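Local coordinates for protein quinoline 2-oxidoreductase small subunit (Pseudomonas putida, PDB 1T3Q) that carries two [2Fe-2S] clusters and probably passes electrons between the molybdenum and FAD sites of the enzyme that oxidises quinoline at carbon 2, at residues A[33-38]-A[42-47]; A[12-17]-A[21-26]; A[93-98]-A[113-118]; A[119-122]-A[127-130]. All coordinates share one frame; numbering follows the deposited sequence.

Contact 1: residues A[33-38]-A[42-47]; sequences DALREV and TGTKIG. With FES (Fe2/s2 (inorganic) cluster), chain H.
Arg36, Thr44 and Ile46 meet where the cluster-binding loop of the ferredoxin-like domain leaves helix 31-39 on its way to the first [2Fe-2S] cluster. Arg36 bends at chi3 (48°) and brings its guanidinium up to the loop. Arg36 NH1 donates to Thr44 O at 2.9 Å, nearly in the guanidinium plane, while CG2 of Thr42 lies over one face. Arg36 NH1 is also 3.1 Å from Thr42 O, which Lys45 NZ grips at 2.8 Å. Asp36 of the large subunit forms salt bridges with both Arg36 NH2 and Lys45 NZ, which probably offsets the closeness of the two cations. Were Arg36 cut back to an alanine, Thr44 O would probably lose this donor and that aspartate one of its two cations. Farther along, Ile46 CD1 packs on Arg36 CD at 3.8 Å and ends close to Asp33, whose OD1 pairs with Lys2 of the medium subunit. Gly47 N then comes within 3.3 Å of sulfur S2 of the cluster. Leu35 and Thr44 both rest on Ile58 of strand 57-60, and Ala34 and Val38 set the helix against Val25 of strand 19-25.

Contact 2: residues A[12-17]-A[21-26]; sequences ISATIN and RVFYVE
Ile12 pairs with Phe23 and Ala14 with Arg21 as antiparallel hydrogen-bonded pairs, with Ser13 and Val22 the non-hydrogen-bonded pair between them, and the strand directions meet at 139°. Each hydrogen-bonded pair is closed twice: Ile12 N to Phe23 O is 2.8 Å and the return bond from Phe23 N to Ile12 O is 3.0 Å, while Arg21 N reaches Ala14 O at 2.7 Å. Between them Val22 CA sends a C-H toward Ile12 O.

The side chains of Ile12, Ala14, Arg21 and Phe23 share one face of the sheet. Phe23 has CG between its backbone N and carbonyl carbon (chi1 53°), which brings the ring against Ile12 of the neighbouring strand. Ile12 CB then sits over one face of the ring in a CH-pi contact, 4.0 Å from the centroid, and Ile12 CG2 comes to 3.5 Å from Phe23 CZ near the rim. Ile16 CD1 approaches CE2 obliquely from farther along. A serine in place of Phe23 would probably open a gap against Ile12 and leave the Ile16 methyl without its aromatic neighbour. At the hairpin end, Ile16 lies across the aliphatic part of Arg21, with Ile16 CB 3.8 Å from Arg21 CG, and the guanidinium holds a water in its plane that also donates to Ile16 O. A second water links Ser13 OG with Arg21 O on the other face.

Strand 10-16 continues the sheet toward strand 79-81, while Phe23 and Val25 pack on Val38 of helix 31-39.

Contact 3: residues A[93-98]-A[113-118]; sequences NALQDS and GMLATA
The Gln96 amide is the flat group at this contact, its CG coming to 4.4 Å from Leu115 CD1 across the interface while the amide itself is taken up elsewhere. Gln96 OE1 receives Asn93 N at 2.9 Å, in the carbonyl plane and on a lone pair, with a nearly straight N-H...O angle of 167°. NE2 donates to Leu27 O of the large subunit. With a partner at each end, the amide is fixed in its rotation, and neither residue of segment 113-118 that packs here offers it a polar group.

What joins the two segments is aliphatic. Leu95 and Leu115 lie alongside each other with their chains running opposite ways, and Leu115 CD2 meets both CG of Leu95 at 3.7 Å and CD2 of Leu95 at 3.8 Å. The same Leu95 CD2 reaches on to Ala118 CB at 4.0 Å, one helical turn farther along. Leu95 gets there by placing CG opposite its own backbone N (chi1 -178°), which aims the branch across the gap.

Helices 94-101 and 111-124 belong to the helical [2Fe-2S] domain of molybdenum hydroxylases, whose second cluster is held by Cys107, Cys110, Cys142 and Cys144. The axes of segments 94-98 and 113-118 approach to 11.2 Å, their directions 132° apart, a spacing spanned mainly by the two leucines. Leu115 lies about 11 Å from that cluster, side chain to nearest atom. Beyond the pair, Ala116 and Thr117 turn to Thr57 of strand 57-60, and Ala94 and Ser98 pack on helix 157-164.

Contact 4: residues A[119-122]-A[127-130]; sequences RSIL and APSR
Pro128 carries this contact, setting its ring against Ile121 and Leu122 near the end of helix 111-124. Its outer carbons go to Ile121: Pro128 CG lies 3.9 Å from Ile121 CG2, and Pro128 CB is 4.0 Å from the same methyl. Pro128 CD, on the side next to the ring nitrogen, goes instead to Leu122 CD2 at 3.9 Å. One proline ring thus straddles two successive helix residues, crossing the isoleucine at about a right angle.

Ile121 directs CG1 away from its carbonyl carbon (chi1 -66°), which leaves the short CG2 branch for the proline. Leu122 meets the ring with a single methyl of its fork. All three residues are buried, and the join between them is wholly aliphatic.

Other helices close in around them. Ile121 also touches Val136 of helix 130-136, while Leu122 packs on Ile154 of helix 148-154 and on Val159 of helix 157-164. Arg130 pairs with Asp152 and with Asp721 of the large subunit.

Pro128 stands one residue before Ser129, the N-cap of helix 130-136. The serine OG caps a backbone N of the first turn, and its own N is bonded to Glu132 OE2, in the manner of a capping box. Pro128 meanwhile touches Val133, and apolar residues packed in these two positions across a helix N terminus form a hydrophobic staple.

In the fold
From the N terminus, contact 2 comes first and closes the hairpin of strands 10-16 and 19-25. After a short loop the chain enters helix 31-39, where contact 1 folds the following loop back on the helix and delivers it to the first cluster. These two touch, through Val38 and Ala34 against Phe23 and Val25. Contact 3 lies in the helical second domain and joins helix 94-101 to helix 111-124 across the loop that carries Cys107 and Cys110. Contact 4 turns the far end of helix 111-124 into helix 130-136, and Leu95 reaches Arg119 and Leu122 beside it. All four follow in series, none crossing another, and contacts 1 and 3 lie about 18 Å apart, centre to centre.

Contact 1: residues A[33-38]-A[42-47]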
loop_
_atom_site.group_PDB
_atom_site.type_symbol
_atom_site.label_atom_id
_atom_site.label_comp_id
_atom_site.label_asym_id
_atom_site.label_seq_id
_atom_site.Cartn_x
_atom_site.Cartn_y
_atom_site.Cartn_z
ATOM N N ASP A 33 23.429 -1.660 0.507
ATOM C CA ASP A 33 22.484 -0.552 0.670
ATOM C C ASP A 33 22.205 0.170 -0.655
ATOM O O ASP A 33 21.071 0.560 -0.926
ATOM C CB ASP A 33 23.013 0.468 1.693
ATOM C CG ASP A 33 22.689 0.090 3.138
ATOM O OD1 ASP A 33 23.155 0.803 4.057
ATOM O OD2 ASP A 33 21.974 -0.913 3.365
ATOM N N ALA A 34 23.232 0.358 -1.480
ATOM C CA ALA A 34 23.037 1.048 -2.754
ATOM C C ALA A 34 22.107 0.259 -3.668
ATOM O O ALA A 34 21.187 0.824 -4.267
ATOM C CB ALA A 34 24.379 1.291 -3.441
ATOM N N LEU A 35 22.346 -1.046 -3.778
ATOM C CA LEU A 35 21.502 -1.890 -4.616
ATOM C C LEU A 35 20.058 -1.808 -4.125
ATOM O O LEU A 35 19.133 -1.601 -4.902
ATOM C CB LEU A 35 21.980 -3.349 -4.562
ATOM C CG LEU A 35 23.306 -3.663 -5.268
ATOM C CD1 LEU A 35 23.763 -5.071 -4.931
ATOM C CD2 LEU A 35 23.128 -3.499 -6.776
ATOM N N ARG A 36 19.883 -1.949 -2.817
ATOM C CA ARG A 36 18.556 -1.923 -2.220
ATOM C C ARG A 36 17.838 -0.582 -2.271
ATOM O O ARG A 36 16.713 -0.492 -2.764
ATOM C CB ARG A 36 18.637 -2.373 -0.757
ATOM C CG ARG A 36 19.154 -3.795 -0.542
ATOM C CD ARG A 36 19.377 -4.052 0.945
ATOM N NE ARG A 36 18.218 -3.616 1.724
ATOM C CZ ARG A 36 17.053 -4.256 1.761
ATOM N NH1 ARG A 36 16.884 -5.380 1.071
ATOM N NH2 ARG A 36 16.042 -3.753 2.462
ATOM N N GLU A 37 18.497 0.457 -1.763
ATOM C CA GLU A 37 17.900 1.784 -1.670
ATOM C C GLU A 37 18.086 2.758 -2.836
ATOM O O GLU A 37 17.220 3.597 -3.083
ATOM C CB GLU A 37 18.370 2.421 -0.353
ATOM C CG GLU A 37 17.965 1.573 0.858
ATOM C CD GLU A 37 18.684 1.940 2.151
ATOM O OE1 GLU A 37 18.373 1.315 3.188
ATOM O OE2 GLU A 37 19.560 2.832 2.138
ATOM N N VAL A 38 19.192 2.660 -3.559
ATOM C CA VAL A 38 19.400 3.571 -4.680
ATOM C C VAL A 38 18.928 2.961 -5.998
ATOM O O VAL A 38 18.213 3.606 -6.764
ATOM C CB VAL A 38 20.878 3.980 -4.812
ATOM C CG1 VAL A 38 21.061 4.894 -6.028
ATOM C CG2 VAL A 38 21.327 4.703 -3.548
ATOM N N THR A 42 15.732 -4.799 -3.893
ATOM C CA THR A 42 15.754 -5.262 -2.511
ATOM C C THR A 42 15.935 -6.761 -2.308
ATOM O O THR A 42 15.836 -7.250 -1.183
ATOM C CB THR A 42 14.479 -4.795 -1.754
ATOM O OG1 THR A 42 13.307 -5.242 -2.447
ATOM C CG2 THR A 42 14.446 -3.275 -1.660
ATOM N N GLY A 43 16.218 -7.494 -3.383
ATOM C CA GLY A 43 16.423 -8.925 -3.243
ATOM C C GLY A 43 17.636 -9.241 -2.383
ATOM O O GLY A 43 17.667 -10.249 -1.678
ATOM N N THR A 44 18.645 -8.379 -2.447
ATOM C CA THR A 44 19.861 -8.552 -1.653
ATOM C C THR A 44 19.502 -8.159 -0.218
ATOM O O THR A 44 19.024 -7.050 0.021
ATOM C CB THR A 44 21.002 -7.643 -2.191
ATOM O OG1 THR A 44 21.309 -8.022 -3.543
ATOM C CG2 THR A 44 22.257 -7.786 -1.340
ATOM N N LYS A 45 19.724 -9.072 0.723
ATOM C CA LYS A 45 19.379 -8.835 2.124
ATOM C C LYS A 45 20.577 -8.569 3.019
ATOM O O LYS A 45 21.695 -8.997 2.733
ATOM C CB LYS A 45 18.602 -10.036 2.692
ATOM C CG LYS A 45 17.394 -10.495 1.873
ATOM C CD LYS A 45 16.379 -9.385 1.621
ATOM C CE LYS A 45 15.150 -9.929 0.911
ATOM N NZ LYS A 45 14.258 -8.852 0.401
ATOM N N ILE A 46 20.318 -7.880 4.128
ATOM C CA ILE A 46 21.352 -7.539 5.093
ATOM C C ILE A 46 21.027 -8.158 6.450
ATOM O O ILE A 46 19.983 -7.866 7.033
ATOM C CB ILE A 46 21.451 -6.010 5.265
ATOM C CG1 ILE A 46 21.771 -5.357 3.919
ATOM C CG2 ILE A 46 22.514 -5.674 6.292
ATOM C CD1 ILE A 46 21.737 -3.842 3.955
ATOM N N GLY A 47 21.922 -9.004 6.949
ATOM C CA GLY A 47 21.689 -9.637 8.233
ATOM C C GLY A 47 22.729 -9.361 9.309
ATOM O O GLY A 47 22.505 -9.698 10.476
HETATM FE FE1 FES H . 25.911 -10.409 6.639
HETATM FE FE2 FES H . 26.820 -9.035 4.472
HETATM S S1 FES H . 27.695 -10.834 5.236
HETATM S S2 FES H . 24.957 -8.606 5.741
#

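Contact 2: residues A[12-17]-A[21-26]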
loop_
_atom_site.group_PDB
_atom_site.type_symbol
_atom_site.label_atom_id
_atom_site.label_comp_id
_atom_site.label_asym_id
_atom_site.label_seq_id
_atom_site.Cartn_x
_atom_site.Cartn_y
_atom_site.Cartn_z
ATOM N N ILE A 12 28.396 6.385 -10.403
ATOM C CA ILE A 12 28.937 5.047 -10.576
ATOM C C ILE A 12 28.332 4.337 -11.774
ATOM O O ILE A 12 27.115 4.299 -11.945
ATOM C CB ILE A 12 28.712 4.186 -9.312
ATOM C CG1 ILE A 12 29.327 4.889 -8.094
ATOM C CG2 ILE A 12 29.336 2.804 -9.502
ATOM C CD1 ILE A 12 30.801 5.234 -8.251
ATOM N N SER A 13 29.203 3.773 -12.601
ATOM C CA SER A 13 28.786 3.062 -13.795
ATOM C C SER A 13 29.089 1.574 -13.651
ATOM O O SER A 13 30.249 1.172 -13.531
ATOM C CB SER A 13 29.516 3.638 -15.012
ATOM O OG SER A 13 29.151 2.958 -16.197
ATOM N N ALA A 14 28.043 0.755 -13.653
ATOM C CA ALA A 14 28.210 -0.689 -13.519
ATOM C C ALA A 14 27.085 -1.432 -14.230
ATOM O O ALA A 14 26.006 -0.885 -14.450
ATOM C CB ALA A 14 28.231 -1.079 -12.039
ATOM N N THR A 15 27.344 -2.677 -14.608
ATOM C CA THR A 15 26.317 -3.468 -15.260
ATOM C C THR A 15 25.629 -4.283 -14.168
ATOM O O THR A 15 26.283 -4.978 -13.394
ATOM C CB THR A 15 26.921 -4.410 -16.314
ATOM O OG1 THR A 15 27.553 -3.627 -17.335
ATOM C CG2 THR A 15 25.842 -5.263 -16.946
ATOM N N ILE A 16 24.309 -4.173 -14.094
ATOM C CA ILE A 16 23.545 -4.896 -13.085
ATOM C C ILE A 16 22.557 -5.813 -13.783
ATOM O O ILE A 16 21.671 -5.356 -14.504
ATOM C CB ILE A 16 22.793 -3.920 -12.158
ATOM C CG1 ILE A 16 23.792 -2.957 -11.515
ATOM C CG2 ILE A 16 22.025 -4.703 -11.087
ATOM C CD1 ILE A 16 23.165 -1.918 -10.593
ATOM N N ASN A 17 22.735 -7.111 -13.571
ATOM C CA ASN A 17 21.898 -8.133 -14.180
ATOM C C ASN A 17 21.838 -8.000 -15.698
ATOM O O ASN A 17 20.768 -8.081 -16.305
ATOM C CB ASN A 17 20.492 -8.102 -13.572
ATOM C CG ASN A 17 20.505 -8.425 -12.087
ATOM O OD1 ASN A 17 21.320 -9.225 -11.630
ATOM N ND2 ASN A 17 19.607 -7.811 -11.332
ATOM N N ARG A 21 24.036 0.205 -15.928
ATOM C CA ARG A 21 23.336 1.122 -15.041
ATOM C C ARG A 21 24.241 2.250 -14.566
ATOM O O ARG A 21 25.468 2.125 -14.548
ATOM C CB ARG A 21 22.784 0.373 -13.820
ATOM C CG ARG A 21 21.832 -0.774 -14.147
ATOM C CD ARG A 21 20.607 -0.293 -14.908
ATOM N NE ARG A 21 19.748 0.570 -14.101
ATOM C CZ ARG A 21 18.924 0.142 -13.147
ATOM N NH1 ARG A 21 18.186 1.012 -12.474
ATOM N NH2 ARG A 21 18.822 -1.154 -12.873
ATOM N N VAL A 22 23.617 3.355 -14.186
ATOM C CA VAL A 22 24.331 4.512 -13.678
ATOM C C VAL A 22 23.586 4.976 -12.435
ATOM O O VAL A 22 22.410 5.316 -12.506
ATOM C CB VAL A 22 24.354 5.665 -14.703
ATOM C CG1 VAL A 22 25.021 6.885 -14.089
ATOM C CG2 VAL A 22 25.102 5.235 -15.957
ATOM N N PHE A 23 24.267 4.969 -11.295
ATOM C CA PHE A 23 23.645 5.403 -10.049
ATOM C C PHE A 23 24.571 6.310 -9.249
ATOM O O PHE A 23 25.797 6.228 -9.368
ATOM C CB PHE A 23 23.210 4.185 -9.217
ATOM C CG PHE A 23 24.299 3.175 -8.984
ATOM C CD1 PHE A 23 25.130 3.267 -7.876
ATOM C CD2 PHE A 23 24.499 2.130 -9.886
ATOM C CE1 PHE A 23 26.146 2.339 -7.664
ATOM C CE2 PHE A 23 25.514 1.194 -9.685
ATOM C CZ PHE A 23 26.340 1.299 -8.573
ATOM N N TYR A 24 23.975 7.188 -8.451
ATOM C CA TYR A 24 24.733 8.125 -7.636
ATOM C C TYR A 24 24.706 7.724 -6.177
ATOM O O TYR A 24 23.645 7.471 -5.613
ATOM C CB TYR A 24 24.178 9.539 -7.801
ATOM C CG TYR A 24 24.452 10.114 -9.168
ATOM C CD1 TYR A 24 23.778 9.641 -10.293
ATOM C CD2 TYR A 24 25.426 11.094 -9.344
ATOM C CE1 TYR A 24 24.072 10.130 -11.561
ATOM C CE2 TYR A 24 25.727 11.587 -10.604
ATOM C CZ TYR A 24 25.048 11.101 -11.707
ATOM O OH TYR A 24 25.361 11.581 -12.956
ATOM N N VAL A 25 25.884 7.675 -5.569
ATOM C CA VAL A 25 26.009 7.279 -4.177
ATOM C C VAL A 25 27.134 8.006 -3.466
ATOM O O VAL A 25 28.035 8.562 -4.101
ATOM C CB VAL A 25 26.295 5.759 -4.060
ATOM C CG1 VAL A 25 25.103 4.962 -4.549
ATOM C CG2 VAL A 25 27.541 5.403 -4.868
ATOM N N GLU A 26 27.070 8.005 -2.140
ATOM C CA GLU A 26 28.118 8.607 -1.327
ATOM C C GLU A 26 29.087 7.472 -1.031
ATOM O O GLU A 26 28.682 6.309 -0.972
ATOM C CB GLU A 26 27.566 9.135 -0.006
ATOM C CG GLU A 26 26.571 10.261 -0.133
ATOM C CD GLU A 26 26.162 10.808 1.215
ATOM O OE1 GLU A 26 25.584 10.052 2.019
ATOM O OE2 GLU A 26 26.429 11.998 1.478
HETATM O O HOH W 1 26.798 1.558 -16.903
HETATM O O HOH W 2 19.745 -3.683 -14.083
#

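Contact 3: residues A[93-98]-A[113-118]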
loop_
_atom_site.group_PDB
_atom_site.type_symbol
_atom_site.label_atom_id
_atom_site.label_comp_id
_atom_site.label_asym_id
_atom_site.label_seq_id
_atom_site.Cartn_x
_atom_site.Cartn_y
_atom_site.Cartn_z
ATOM N N ASN A 93 14.401 -20.865 -12.489
ATOM C CA ASN A 93 15.342 -21.665 -13.260
ATOM C C ASN A 93 15.570 -22.961 -12.498
ATOM O O ASN A 93 15.015 -23.148 -11.410
ATOM C CB ASN A 93 16.652 -20.903 -13.542
ATOM C CG ASN A 93 17.537 -20.734 -12.320
ATOM O OD1 ASN A 93 18.595 -20.108 -12.414
ATOM N ND2 ASN A 93 17.129 -21.284 -11.184
ATOM N N ALA A 94 16.362 -23.863 -13.061
ATOM C CA ALA A 94 16.595 -25.157 -12.433
ATOM C C ALA A 94 16.983 -25.095 -10.958
ATOM O O ALA A 94 16.434 -25.835 -10.139
ATOM C CB ALA A 94 17.648 -25.926 -13.216
ATOM N N LEU A 95 17.930 -24.226 -10.622
ATOM C CA LEU A 95 18.385 -24.101 -9.238
ATOM C C LEU A 95 17.258 -23.648 -8.314
ATOM O O LEU A 95 17.035 -24.250 -7.266
ATOM C CB LEU A 95 19.555 -23.115 -9.146
ATOM C CG LEU A 95 20.164 -22.928 -7.751
ATOM C CD1 LEU A 95 20.603 -24.275 -7.189
ATOM C CD2 LEU A 95 21.346 -21.963 -7.834
ATOM N N GLN A 96 16.555 -22.588 -8.707
ATOM C CA GLN A 96 15.448 -22.056 -7.913
ATOM C C GLN A 96 14.355 -23.099 -7.746
ATOM O O GLN A 96 13.866 -23.335 -6.640
ATOM C CB GLN A 96 14.862 -20.809 -8.578
ATOM C CG GLN A 96 15.829 -19.641 -8.664
ATOM C CD GLN A 96 15.290 -18.516 -9.520
ATOM O OE1 GLN A 96 14.964 -18.720 -10.692
ATOM N NE2 GLN A 96 15.194 -17.318 -8.944
ATOM N N ASP A 97 13.972 -23.727 -8.852
ATOM C CA ASP A 97 12.935 -24.746 -8.806
ATOM C C ASP A 97 13.338 -25.885 -7.883
ATOM O O ASP A 97 12.496 -26.453 -7.179
ATOM C CB ASP A 97 12.648 -25.280 -10.210
ATOM C CG ASP A 97 11.646 -26.412 -10.199
ATOM O OD1 ASP A 97 12.065 -27.586 -10.294
ATOM O OD2 ASP A 97 10.440 -26.124 -10.081
ATOM N N SER A 98 14.626 -26.217 -7.878
ATOM C CA SER A 98 15.121 -27.281 -7.021
ATOM C C SER A 98 14.981 -26.883 -5.548
ATOM O O SER A 98 14.582 -27.696 -4.712
ATOM C CB SER A 98 16.580 -27.581 -7.337
ATOM O OG SER A 98 17.016 -28.710 -6.609
ATOM N N GLY A 113 21.427 -14.995 -0.834
ATOM C CA GLY A 113 22.833 -15.300 -0.621
ATOM C C GLY A 113 23.173 -16.755 -0.906
ATOM O O GLY A 113 24.236 -17.053 -1.462
ATOM N N MET A 114 22.278 -17.663 -0.521
ATOM C CA MET A 114 22.475 -19.089 -0.761
ATOM C C MET A 114 22.620 -19.349 -2.257
ATOM O O MET A 114 23.528 -20.054 -2.687
ATOM C CB MET A 114 21.279 -19.895 -0.239
ATOM C CG MET A 114 21.193 -20.010 1.272
ATOM S SD MET A 114 22.553 -20.957 1.942
ATOM C CE MET A 114 22.348 -20.588 3.726
ATOM N N LEU A 115 21.715 -18.772 -3.042
ATOM C CA LEU A 115 21.724 -18.947 -4.492
ATOM C C LEU A 115 23.007 -18.444 -5.151
ATOM O O LEU A 115 23.534 -19.084 -6.072
ATOM C CB LEU A 115 20.505 -18.248 -5.110
ATOM C CG LEU A 115 19.143 -18.873 -4.775
ATOM C CD1 LEU A 115 18.021 -17.939 -5.194
ATOM C CD2 LEU A 115 19.010 -20.221 -5.471
ATOM N N ALA A 116 23.510 -17.305 -4.679
ATOM C CA ALA A 116 24.736 -16.730 -5.226
ATOM C C ALA A 116 25.896 -17.708 -5.034
ATOM O O ALA A 116 26.612 -18.042 -5.984
ATOM C CB ALA A 116 25.046 -15.388 -4.536
ATOM N N THR A 117 26.076 -18.183 -3.809
ATOM C CA THR A 117 27.158 -19.115 -3.533
ATOM C C THR A 117 26.953 -20.423 -4.301
ATOM O O THR A 117 27.900 -20.966 -4.872
ATOM C CB THR A 117 27.275 -19.416 -2.023
ATOM O OG1 THR A 117 27.522 -18.195 -1.314
ATOM C CG2 THR A 117 28.431 -20.376 -1.757
ATOM N N ALA A 118 25.719 -20.916 -4.333
ATOM C CA ALA A 118 25.435 -22.164 -5.040
ATOM C C ALA A 118 25.771 -22.050 -6.529
ATOM O O ALA A 118 26.348 -22.973 -7.114
ATOM C CB ALA A 118 23.980 -22.555 -4.860
#

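Contact 4: residues A[119-122]-A[127-130]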
loop_
_atom_site.group_PDB
_atom_site.type_symbol
_atom_site.label_atom_id
_atom_site.label_comp_id
_atom_site.label_asym_id
_atom_site.label_seq_id
_atom_site.Cartn_x
_atom_site.Cartn_y
_atom_site.Cartn_z
ATOM N N ARG A 119 25.416 -20.925 -7.143
ATOM C CA ARG A 119 25.705 -20.734 -8.563
ATOM C C ARG A 119 27.206 -20.823 -8.799
ATOM O O ARG A 119 27.661 -21.471 -9.741
ATOM C CB ARG A 119 25.197 -19.375 -9.051
ATOM C CG ARG A 119 23.691 -19.229 -9.111
ATOM C CD ARG A 119 23.332 -17.956 -9.860
ATOM N NE ARG A 119 23.753 -18.037 -11.256
ATOM C CZ ARG A 119 23.968 -16.989 -12.045
ATOM N NH1 ARG A 119 24.345 -17.177 -13.301
ATOM N NH2 ARG A 119 23.819 -15.755 -11.580
ATOM N N SER A 120 27.972 -20.167 -7.935
ATOM C CA SER A 120 29.425 -20.174 -8.046
ATOM C C SER A 120 29.976 -21.594 -7.988
ATOM O O SER A 120 30.858 -21.958 -8.763
ATOM C CB SER A 120 30.044 -19.342 -6.924
ATOM O OG SER A 120 31.458 -19.370 -7.011
ATOM N N ILE A 121 29.456 -22.386 -7.056
ATOM C CA ILE A 121 29.871 -23.775 -6.879
ATOM C C ILE A 121 29.598 -24.586 -8.144
ATOM O O ILE A 121 30.471 -25.301 -8.646
ATOM C CB ILE A 121 29.092 -24.445 -5.721
ATOM C CG1 ILE A 121 29.466 -23.796 -4.389
ATOM C CG2 ILE A 121 29.369 -25.941 -5.698
ATOM C CD1 ILE A 121 28.647 -24.300 -3.213
ATOM N N LEU A 122 28.374 -24.464 -8.646
ATOM C CA LEU A 122 27.938 -25.197 -9.826
ATOM C C LEU A 122 28.662 -24.784 -11.092
ATOM O O LEU A 122 28.750 -25.565 -12.041
ATOM C CB LEU A 122 26.429 -25.033 -10.009
ATOM C CG LEU A 122 25.611 -25.639 -8.865
ATOM C CD1 LEU A 122 24.164 -25.179 -8.957
ATOM C CD2 LEU A 122 25.713 -27.159 -8.923
ATOM N N ALA A 127 28.319 -31.194 -10.580
ATOM C CA ALA A 127 27.866 -32.229 -9.659
ATOM C C ALA A 127 28.790 -32.347 -8.453
ATOM O O ALA A 127 29.507 -33.341 -8.295
ATOM C CB ALA A 127 27.783 -33.570 -10.387
ATOM N N PRO A 128 28.796 -31.327 -7.585
ATOM C CA PRO A 128 29.660 -31.382 -6.405
ATOM C C PRO A 128 29.133 -32.427 -5.431
ATOM O O PRO A 128 27.953 -32.756 -5.456
ATOM C CB PRO A 128 29.565 -29.965 -5.847
ATOM C CG PRO A 128 28.155 -29.583 -6.179
ATOM C CD PRO A 128 28.007 -30.082 -7.605
ATOM N N SER A 129 30.009 -32.960 -4.589
ATOM C CA SER A 129 29.599 -33.950 -3.602
ATOM C C SER A 129 28.886 -33.199 -2.480
ATOM O O SER A 129 29.032 -31.985 -2.352
ATOM C CB SER A 129 30.821 -34.669 -3.034
ATOM O OG SER A 129 31.591 -33.794 -2.223
ATOM N N ARG A 130 28.113 -33.910 -1.667
ATOM C CA ARG A 130 27.420 -33.249 -0.568
ATOM C C ARG A 130 28.444 -32.573 0.345
ATOM O O ARG A 130 28.222 -31.458 0.811
ATOM C CB ARG A 130 26.581 -34.259 0.225
ATOM C CG ARG A 130 25.396 -34.818 -0.550
ATOM C CD ARG A 130 24.564 -35.770 0.305
ATOM N NE ARG A 130 23.867 -35.071 1.383
ATOM C CZ ARG A 130 22.714 -34.428 1.238
ATOM N NH1 ARG A 130 22.113 -34.397 0.055
ATOM N NH2 ARG A 130 22.163 -33.808 2.275
#